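Local coordinates for lytic polysaccharide monooxygenase (Neurospora crassa, PDB 4QI8), which binds copper as its cofactor and probably cleaves the beta-1,4-glycosidic chains of cellulose by oxidation, using a reductant and oxygen or hydrogen peroxide, at residues 68-73 with 140-145; 75-80 with 102-107. One frame throughout, in Å; residues are numbered along the deposited sequence.

Contact 1 of 2, residues 68-73 with 140-145; sequences PSVYHP and AEHIGL. With CU (copper (II) ion), chain C.
The side chains of Val-70 and His-142 meet at their tips where a loop of the AA9 beta-sandwich passes over the end of strand 140-144. The loop carries a ligand of the histidine brace, so the contact is a worked example of how a copper-binding loop packs on the end of a sheet strand. Apolar packing begins with a CH-pi contact: the methyl CG1 of Val-70 sits 3.6 Å from the centroid of the His-142 ring, 14° off the ring normal. Its position anti to the backbone N (chi1 172°) carries it over the ring. His-72 CB adds a looser contact, 4.1 Å from Gly-144 CA.

One polar contact lies at the ring's edge. His-142 CE1, the carbon flanked by both ring nitrogens, approaches His-72 O to 3.0 Å near the ring plane. ND1 is hydrogen-bonded to Tyr-2 OH, and NE2 makes a weak bond to Gly-74 O; these bonds, with ND1 the more firmly held, would tend to fix the turn of the imidazole. Farther along, Leu-145 N donates to Pro-73 O at 2.8 Å, a nearly straight bond with an N-H...O angle of 167°, while Gly-144 CA offers a CA-H...O contact to the same oxygen.

Metal coordination is the third element. The His-72 ring stacks with that of His-146 and shares the copper with the amino terminus of His-1; Tyr-157 completes the protein part of the site. His-72 NE2 binds the copper at 2.0 Å, water 2 is equally close, and water 1, held by Tyr-71 OH, stands off at 2.5 Å.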
loop_
_atom_site.group_PDB
_atom_site.type_symbol
_atom_site.label_atom_id
_atom_site.label_comp_id
_atom_site.label_asym_id
_atom_site.label_seq_id
_atom_site.Cartn_x
_atom_site.Cartn_y
_atom_site.Cartn_z
ATOM N N PRO A 68 4.208 -15.512 -0.699
ATOM C CA PRO A 68 4.599 -15.942 -2.049
ATOM C C PRO A 68 3.888 -14.993 -3.022
ATOM O O PRO A 68 3.552 -13.875 -2.644
ATOM C CB PRO A 68 4.032 -17.382 -2.098
ATOM C CG PRO A 68 2.756 -17.255 -1.322
ATOM C CD PRO A 68 3.124 -16.347 -0.148
ATOM N N SER A 69 3.757 -15.366 -4.289
ATOM C CA SER A 69 3.155 -14.478 -5.267
ATOM C C SER A 69 1.696 -14.187 -4.924
ATOM O O SER A 69 1.026 -15.027 -4.367
ATOM C CB SER A 69 3.210 -15.120 -6.648
ATOM O OG SER A 69 4.579 -15.401 -6.993
ATOM N N VAL A 70 1.254 -12.991 -5.264
ATOM C CA VAL A 70 -0.140 -12.600 -5.086
ATOM C C VAL A 70 -1.034 -13.512 -5.921
ATOM O O VAL A 70 -0.774 -13.727 -7.107
ATOM C CB VAL A 70 -0.336 -11.138 -5.528
ATOM C CG1 VAL A 70 -1.814 -10.764 -5.551
ATOM C CG2 VAL A 70 0.448 -10.205 -4.620
ATOM N N TYR A 71 -2.098 -14.037 -5.318
ATOM C CA TYR A 71 -2.979 -14.945 -6.046
ATOM C C TYR A 71 -4.461 -14.752 -5.784
ATOM O O TYR A 71 -5.268 -15.418 -6.407
ATOM C CB TYR A 71 -2.593 -16.402 -5.797
ATOM C CG TYR A 71 -2.728 -16.865 -4.375
ATOM C CD1 TYR A 71 -3.915 -17.418 -3.899
ATOM C CD2 TYR A 71 -1.670 -16.739 -3.497
ATOM C CE1 TYR A 71 -4.023 -17.853 -2.592
ATOM C CE2 TYR A 71 -1.767 -17.163 -2.198
ATOM C CZ TYR A 71 -2.945 -17.715 -1.743
ATOM O OH TYR A 71 -3.013 -18.149 -0.432
ATOM N N HIS A 72 -4.839 -13.859 -4.882
ATOM C CA HIS A 72 -6.255 -13.520 -4.759
ATOM C C HIS A 72 -6.563 -12.407 -5.757
ATOM O O HIS A 72 -5.688 -11.586 -6.060
ATOM C CB HIS A 72 -6.624 -13.062 -3.351
ATOM C CG HIS A 72 -6.396 -14.088 -2.285
ATOM N ND1 HIS A 72 -6.987 -15.334 -2.315
ATOM C CD2 HIS A 72 -5.691 -14.034 -1.130
ATOM C CE1 HIS A 72 -6.638 -16.001 -1.225
ATOM N NE2 HIS A 72 -5.849 -15.240 -0.493
ATOM N N PRO A 73 -7.808 -12.347 -6.253
ATOM C CA PRO A 73 -8.181 -11.288 -7.196
ATOM C C PRO A 73 -8.433 -9.966 -6.481
ATOM O O PRO A 73 -9.100 -9.926 -5.450
ATOM C CB PRO A 73 -9.477 -11.815 -7.800
ATOM C CG PRO A 73 -10.080 -12.640 -6.701
ATOM C CD PRO A 73 -8.910 -13.300 -6.028
ATOM N N ALA A 140 2.135 -0.496 1.196
ATOM C CA ALA A 140 1.699 -1.447 0.180
ATOM C C ALA A 140 0.435 -2.120 0.663
ATOM O O ALA A 140 0.370 -2.541 1.816
ATOM C CB ALA A 140 2.766 -2.503 -0.026
ATOM N N GLU A 141 -0.548 -2.256 -0.220
ATOM C CA GLU A 141 -1.684 -3.106 0.071
ATOM C C GLU A 141 -2.141 -3.852 -1.162
ATOM O O GLU A 141 -2.133 -3.324 -2.275
ATOM C CB GLU A 141 -2.864 -2.347 0.683
ATOM C CG GLU A 141 -3.712 -1.564 -0.302
ATOM C CD GLU A 141 -4.778 -0.703 0.358
ATOM O OE1 GLU A 141 -5.039 0.390 -0.193
ATOM O OE2 GLU A 141 -5.306 -1.070 1.438
ATOM N N HIS A 142 -2.538 -5.094 -0.929
ATOM C CA HIS A 142 -3.334 -5.831 -1.874
ATOM C C HIS A 142 -4.692 -6.072 -1.231
ATOM O O HIS A 142 -4.764 -6.463 -0.061
ATOM C CB HIS A 142 -2.718 -7.178 -2.235
ATOM C CG HIS A 142 -3.442 -7.813 -3.363
ATOM N ND1 HIS A 142 -4.164 -8.982 -3.237
ATOM C CD2 HIS A 142 -3.647 -7.363 -4.622
ATOM C CE1 HIS A 142 -4.759 -9.231 -4.388
ATOM N NE2 HIS A 142 -4.470 -8.262 -5.238
ATOM N N ILE A 143 -5.760 -5.865 -1.998
ATOM C CA ILE A 143 -7.110 -6.075 -1.488
ATOM C C ILE A 143 -7.715 -7.279 -2.194
ATOM O O ILE A 143 -8.081 -7.201 -3.365
ATOM C CB ILE A 143 -8.014 -4.832 -1.679
ATOM C CG1 ILE A 143 -7.277 -3.550 -1.265
ATOM C CG2 ILE A 143 -9.269 -5.013 -0.862
ATOM C CD1 ILE A 143 -8.076 -2.260 -1.483
ATOM N N GLY A 144 -7.797 -8.407 -1.492
ATOM C CA GLY A 144 -8.378 -9.615 -2.049
ATOM C C GLY A 144 -9.886 -9.561 -1.959
ATOM O O GLY A 144 -10.444 -9.462 -0.862
ATOM N N LEU A 145 -10.539 -9.642 -3.117
ATOM C CA LEU A 145 -11.975 -9.380 -3.232
ATOM C C LEU A 145 -12.837 -10.602 -3.562
ATOM O O LEU A 145 -14.021 -10.469 -3.842
ATOM C CB LEU A 145 -12.219 -8.304 -4.297
ATOM C CG LEU A 145 -11.636 -6.931 -3.974
ATOM C CD1 LEU A 145 -11.828 -6.019 -5.160
ATOM C CD2 LEU A 145 -12.267 -6.328 -2.732
HETATM CU CU CU C . -5.199 -15.763 1.332
HETATM O O HOH W 1 -5.328 -18.200 0.757
HETATM O O HOH W 2 -7.162 -15.905 1.904
#

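Contact 2 of 2, residues 75-80 with 102-107; sequences PMQFYL and IYHEQP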
loop_
_atom_site.group_PDB
_atom_site.type_symbol
_atom_site.label_atom_id
_atom_site.label_comp_id
_atom_site.label_asym_id
_atom_site.label_seq_id
_atom_site.Cartn_x
_atom_site.Cartn_y
_atom_site.Cartn_z
ATOM N N PRO A 75 -7.103 -5.400 -6.320
ATOM C CA PRO A 75 -6.104 -4.382 -6.654
ATOM C C PRO A 75 -4.936 -4.258 -5.680
ATOM O O PRO A 75 -5.110 -4.320 -4.462
ATOM C CB PRO A 75 -6.914 -3.090 -6.588
ATOM C CG PRO A 75 -7.907 -3.368 -5.514
ATOM C CD PRO A 75 -8.316 -4.794 -5.740
ATOM N N MET A 76 -3.751 -4.052 -6.246
ATOM C CA MET A 76 -2.664 -3.418 -5.510
ATOM C C MET A 76 -2.884 -1.914 -5.439
ATOM O O MET A 76 -3.315 -1.290 -6.420
ATOM C CB MET A 76 -1.320 -3.643 -6.199
ATOM C CG MET A 76 -0.838 -5.063 -6.203
ATOM S SD MET A 76 -0.522 -5.749 -4.556
ATOM C CE MET A 76 0.680 -4.621 -3.925
ATOM N N GLN A 77 -2.531 -1.320 -4.303
ATOM C CA GLN A 77 -2.512 0.137 -4.156
ATOM C C GLN A 77 -1.297 0.517 -3.315
ATOM O O GLN A 77 -0.899 -0.231 -2.418
ATOM C CB GLN A 77 -3.807 0.666 -3.525
ATOM C CG GLN A 77 -5.052 0.016 -4.097
ATOM C CD GLN A 77 -6.357 0.748 -3.827
ATOM O OE1 GLN A 77 -7.247 0.746 -4.675
ATOM N NE2 GLN A 77 -6.489 1.351 -2.655
ATOM N N PHE A 78 -0.716 1.678 -3.608
ATOM C CA PHE A 78 0.435 2.188 -2.865
ATOM C C PHE A 78 0.209 3.633 -2.448
ATOM O O PHE A 78 -0.316 4.441 -3.221
ATOM C CB PHE A 78 1.725 2.107 -3.706
ATOM C CG PHE A 78 2.172 0.703 -4.014
ATOM C CD1 PHE A 78 2.914 -0.022 -3.088
ATOM C CD2 PHE A 78 1.852 0.104 -5.225
ATOM C CE1 PHE A 78 3.325 -1.302 -3.371
ATOM C CE2 PHE A 78 2.250 -1.191 -5.496
ATOM C CZ PHE A 78 2.984 -1.891 -4.568
ATOM N N TYR A 79 0.641 3.954 -1.231
ATOM C CA TYR A 79 0.534 5.290 -0.674
ATOM C C TYR A 79 1.876 5.705 -0.082
ATOM O O TYR A 79 2.637 4.867 0.417
ATOM C CB TYR A 79 -0.481 5.346 0.457
ATOM C CG TYR A 79 -1.938 5.109 0.126
ATOM C CD1 TYR A 79 -2.420 3.846 -0.182
ATOM C CD2 TYR A 79 -2.856 6.165 0.175
ATOM C CE1 TYR A 79 -3.781 3.639 -0.440
ATOM C CE2 TYR A 79 -4.203 5.960 -0.058
ATOM C CZ TYR A 79 -4.660 4.710 -0.370
ATOM O OH TYR A 79 -6.003 4.536 -0.583
ATOM N N LEU A 80 2.122 7.011 -0.093
ATOM C CA LEU A 80 3.248 7.601 0.617
ATOM C C LEU A 80 2.771 8.517 1.736
ATOM O O LEU A 80 1.694 9.112 1.651
ATOM C CB LEU A 80 4.076 8.457 -0.338
ATOM C CG LEU A 80 4.992 7.701 -1.295
ATOM C CD1 LEU A 80 5.582 8.640 -2.348
ATOM C CD2 LEU A 80 6.129 7.003 -0.539
ATOM N N ILE A 102 -0.261 6.927 -4.616
ATOM C CA ILE A 102 0.568 7.082 -5.805
ATOM C C ILE A 102 0.309 6.028 -6.881
ATOM O O ILE A 102 0.830 6.148 -7.985
ATOM C CB ILE A 102 2.080 7.168 -5.486
ATOM C CG1 ILE A 102 2.588 5.892 -4.809
ATOM C CG2 ILE A 102 2.352 8.394 -4.631
ATOM C CD1 ILE A 102 4.096 5.856 -4.694
ATOM N N TYR A 103 -0.509 5.026 -6.583
ATOM C CA TYR A 103 -0.866 4.010 -7.558
ATOM C C TYR A 103 -2.100 3.271 -7.079
ATOM O O TYR A 103 -2.201 2.937 -5.898
ATOM C CB TYR A 103 0.278 2.996 -7.741
ATOM C CG TYR A 103 -0.113 1.807 -8.600
ATOM C CD1 TYR A 103 -0.649 0.658 -8.036
ATOM C CD2 TYR A 103 0.040 1.840 -9.981
ATOM C CE1 TYR A 103 -1.029 -0.411 -8.820
ATOM C CE2 TYR A 103 -0.336 0.767 -10.779
ATOM C CZ TYR A 103 -0.863 -0.357 -10.194
ATOM O OH TYR A 103 -1.241 -1.428 -10.979
ATOM N N HIS A 104 -3.010 2.975 -7.998
ATOM C CA HIS A 104 -3.988 1.928 -7.762
ATOM C C HIS A 104 -4.265 1.156 -9.037
ATOM O O HIS A 104 -4.167 1.684 -10.145
ATOM C CB HIS A 104 -5.264 2.431 -7.058
ATOM C CG HIS A 104 -6.116 3.397 -7.828
ATOM N ND1 HIS A 104 -7.043 4.171 -7.177
ATOM C CD2 HIS A 104 -6.243 3.685 -9.149
ATOM C CE1 HIS A 104 -7.697 4.909 -8.053
ATOM N NE2 HIS A 104 -7.227 4.639 -9.259
ATOM N N GLU A 105 -4.601 -0.110 -8.853
ATOM C CA GLU A 105 -4.799 -1.035 -9.958
ATOM C C GLU A 105 -6.250 -1.070 -10.412
ATOM O O GLU A 105 -7.158 -1.215 -9.598
ATOM C CB GLU A 105 -4.385 -2.430 -9.496
ATOM C CG GLU A 105 -4.509 -3.505 -10.555
ATOM C CD GLU A 105 -4.047 -4.871 -10.067
ATOM O OE1 GLU A 105 -3.399 -4.952 -8.993
ATOM O OE2 GLU A 105 -4.333 -5.866 -10.776
ATOM N N GLN A 106 -6.460 -0.954 -11.719
ATOM C CA GLN A 106 -7.751 -1.230 -12.334
ATOM C C GLN A 106 -7.723 -2.603 -12.983
ATOM O O GLN A 106 -6.745 -2.954 -13.634
ATOM C CB GLN A 106 -8.070 -0.182 -13.398
ATOM C CG GLN A 106 -8.670 1.084 -12.833
ATOM C CD GLN A 106 -10.147 0.923 -12.534
ATOM O OE1 GLN A 106 -10.959 0.779 -13.451
ATOM N NE2 GLN A 106 -10.508 0.954 -11.255
ATOM N N PRO A 107 -8.806 -3.378 -12.841
ATOM C CA PRO A 107 -8.886 -4.655 -13.546
ATOM C C PRO A 107 -9.178 -4.455 -15.018
ATOM O O PRO A 107 -9.592 -3.371 -15.432
ATOM C CB PRO A 107 -10.088 -5.327 -12.888
ATOM C CG PRO A 107 -10.992 -4.180 -12.531
ATOM C CD PRO A 107 -10.068 -3.048 -12.155
#
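Phe-78 O is gripped by two successive amides of the neighbouring strand, Ile-102 N at 2.9 Å and Tyr-103 N in a weak bond of 3.4 Å. Both residues face Phe-78, the signature of a classic beta bulge, and the case illustrates how an antiparallel pair of a beta-sandwich sheet accommodates one extra residue, shifting the pairing by one while the strands stay antiparallel. Phe-78 and Tyr-103 form the hydrogen-bonded pair, closed by Phe-78 N to Tyr-103 O; Gln-77 and His-104 form the following non-hydrogen-bonded pair.

On the face bearing Phe-78 and Tyr-103 the aromatic rings meet through their ortho carbons, Phe-78 CD2 lying 3.8 Å from Tyr-103 CD1, which comes to the edge of the phenylalanine ring near its plane. Tyr-103 CE1 also leans on Met-76 O. Beside them Ile-102 CD1 packs against Leu-80 CD1 at 3.9 Å, and Ile-102 CG1 reaches Phe-78 CB. Phe-123 and Val-125 of strand 122-126, in the other sheet, cover Phe-78, which places this face in the interior of the sandwich.

On the opposite face Gln-77 OE1 lies 3.5 Å from His-104 CB. The amide is tied through OE1 to Asn-206 and through NE2 to Glu-141, and His-104 ND1 pairs with Lys-101.

Past the strand end, Glu-105 is held at both its backbone and its tip. Its N donates to Met-76 O, and its extended chain, with CG anti to the backbone N (chi1 -179°), brings OE1 back to Met-76 N at 2.9 Å. That bond is almost straight, 177° at the hydrogen, although the donor stands 33° out of the carboxylate plane on the anti side. Ser-117 N serves OE2, with a weak bond to Ser-116 OG. Amide donors to both oxygens of this buried carboxylate would be expected to favour its ionised form.

Strand 76-82 stands between the two contacts: it pairs with strand 134-144 of contact 1 along one edge and with strand 99-104 of contact 2 along the other. Probable hydrogen bonds stitch the contacts together, Gln-77 N to Glu-141 O at 2.9 Å and Ile-143 N to Pro-75 O at 3.0 Å, and Pro-75 O also packs against His-142 CD2, 3.4 Å away. The centres of contact 1 and contact 2 are about 11 Å apart. Contact 1 touches the copper directly, whereas in contact 2 the side chain of Met-76 is about 13 Å from the metal. Contact 2 lies farther into the sheet that both contacts share, and His-142 links that sheet to the copper-binding loop.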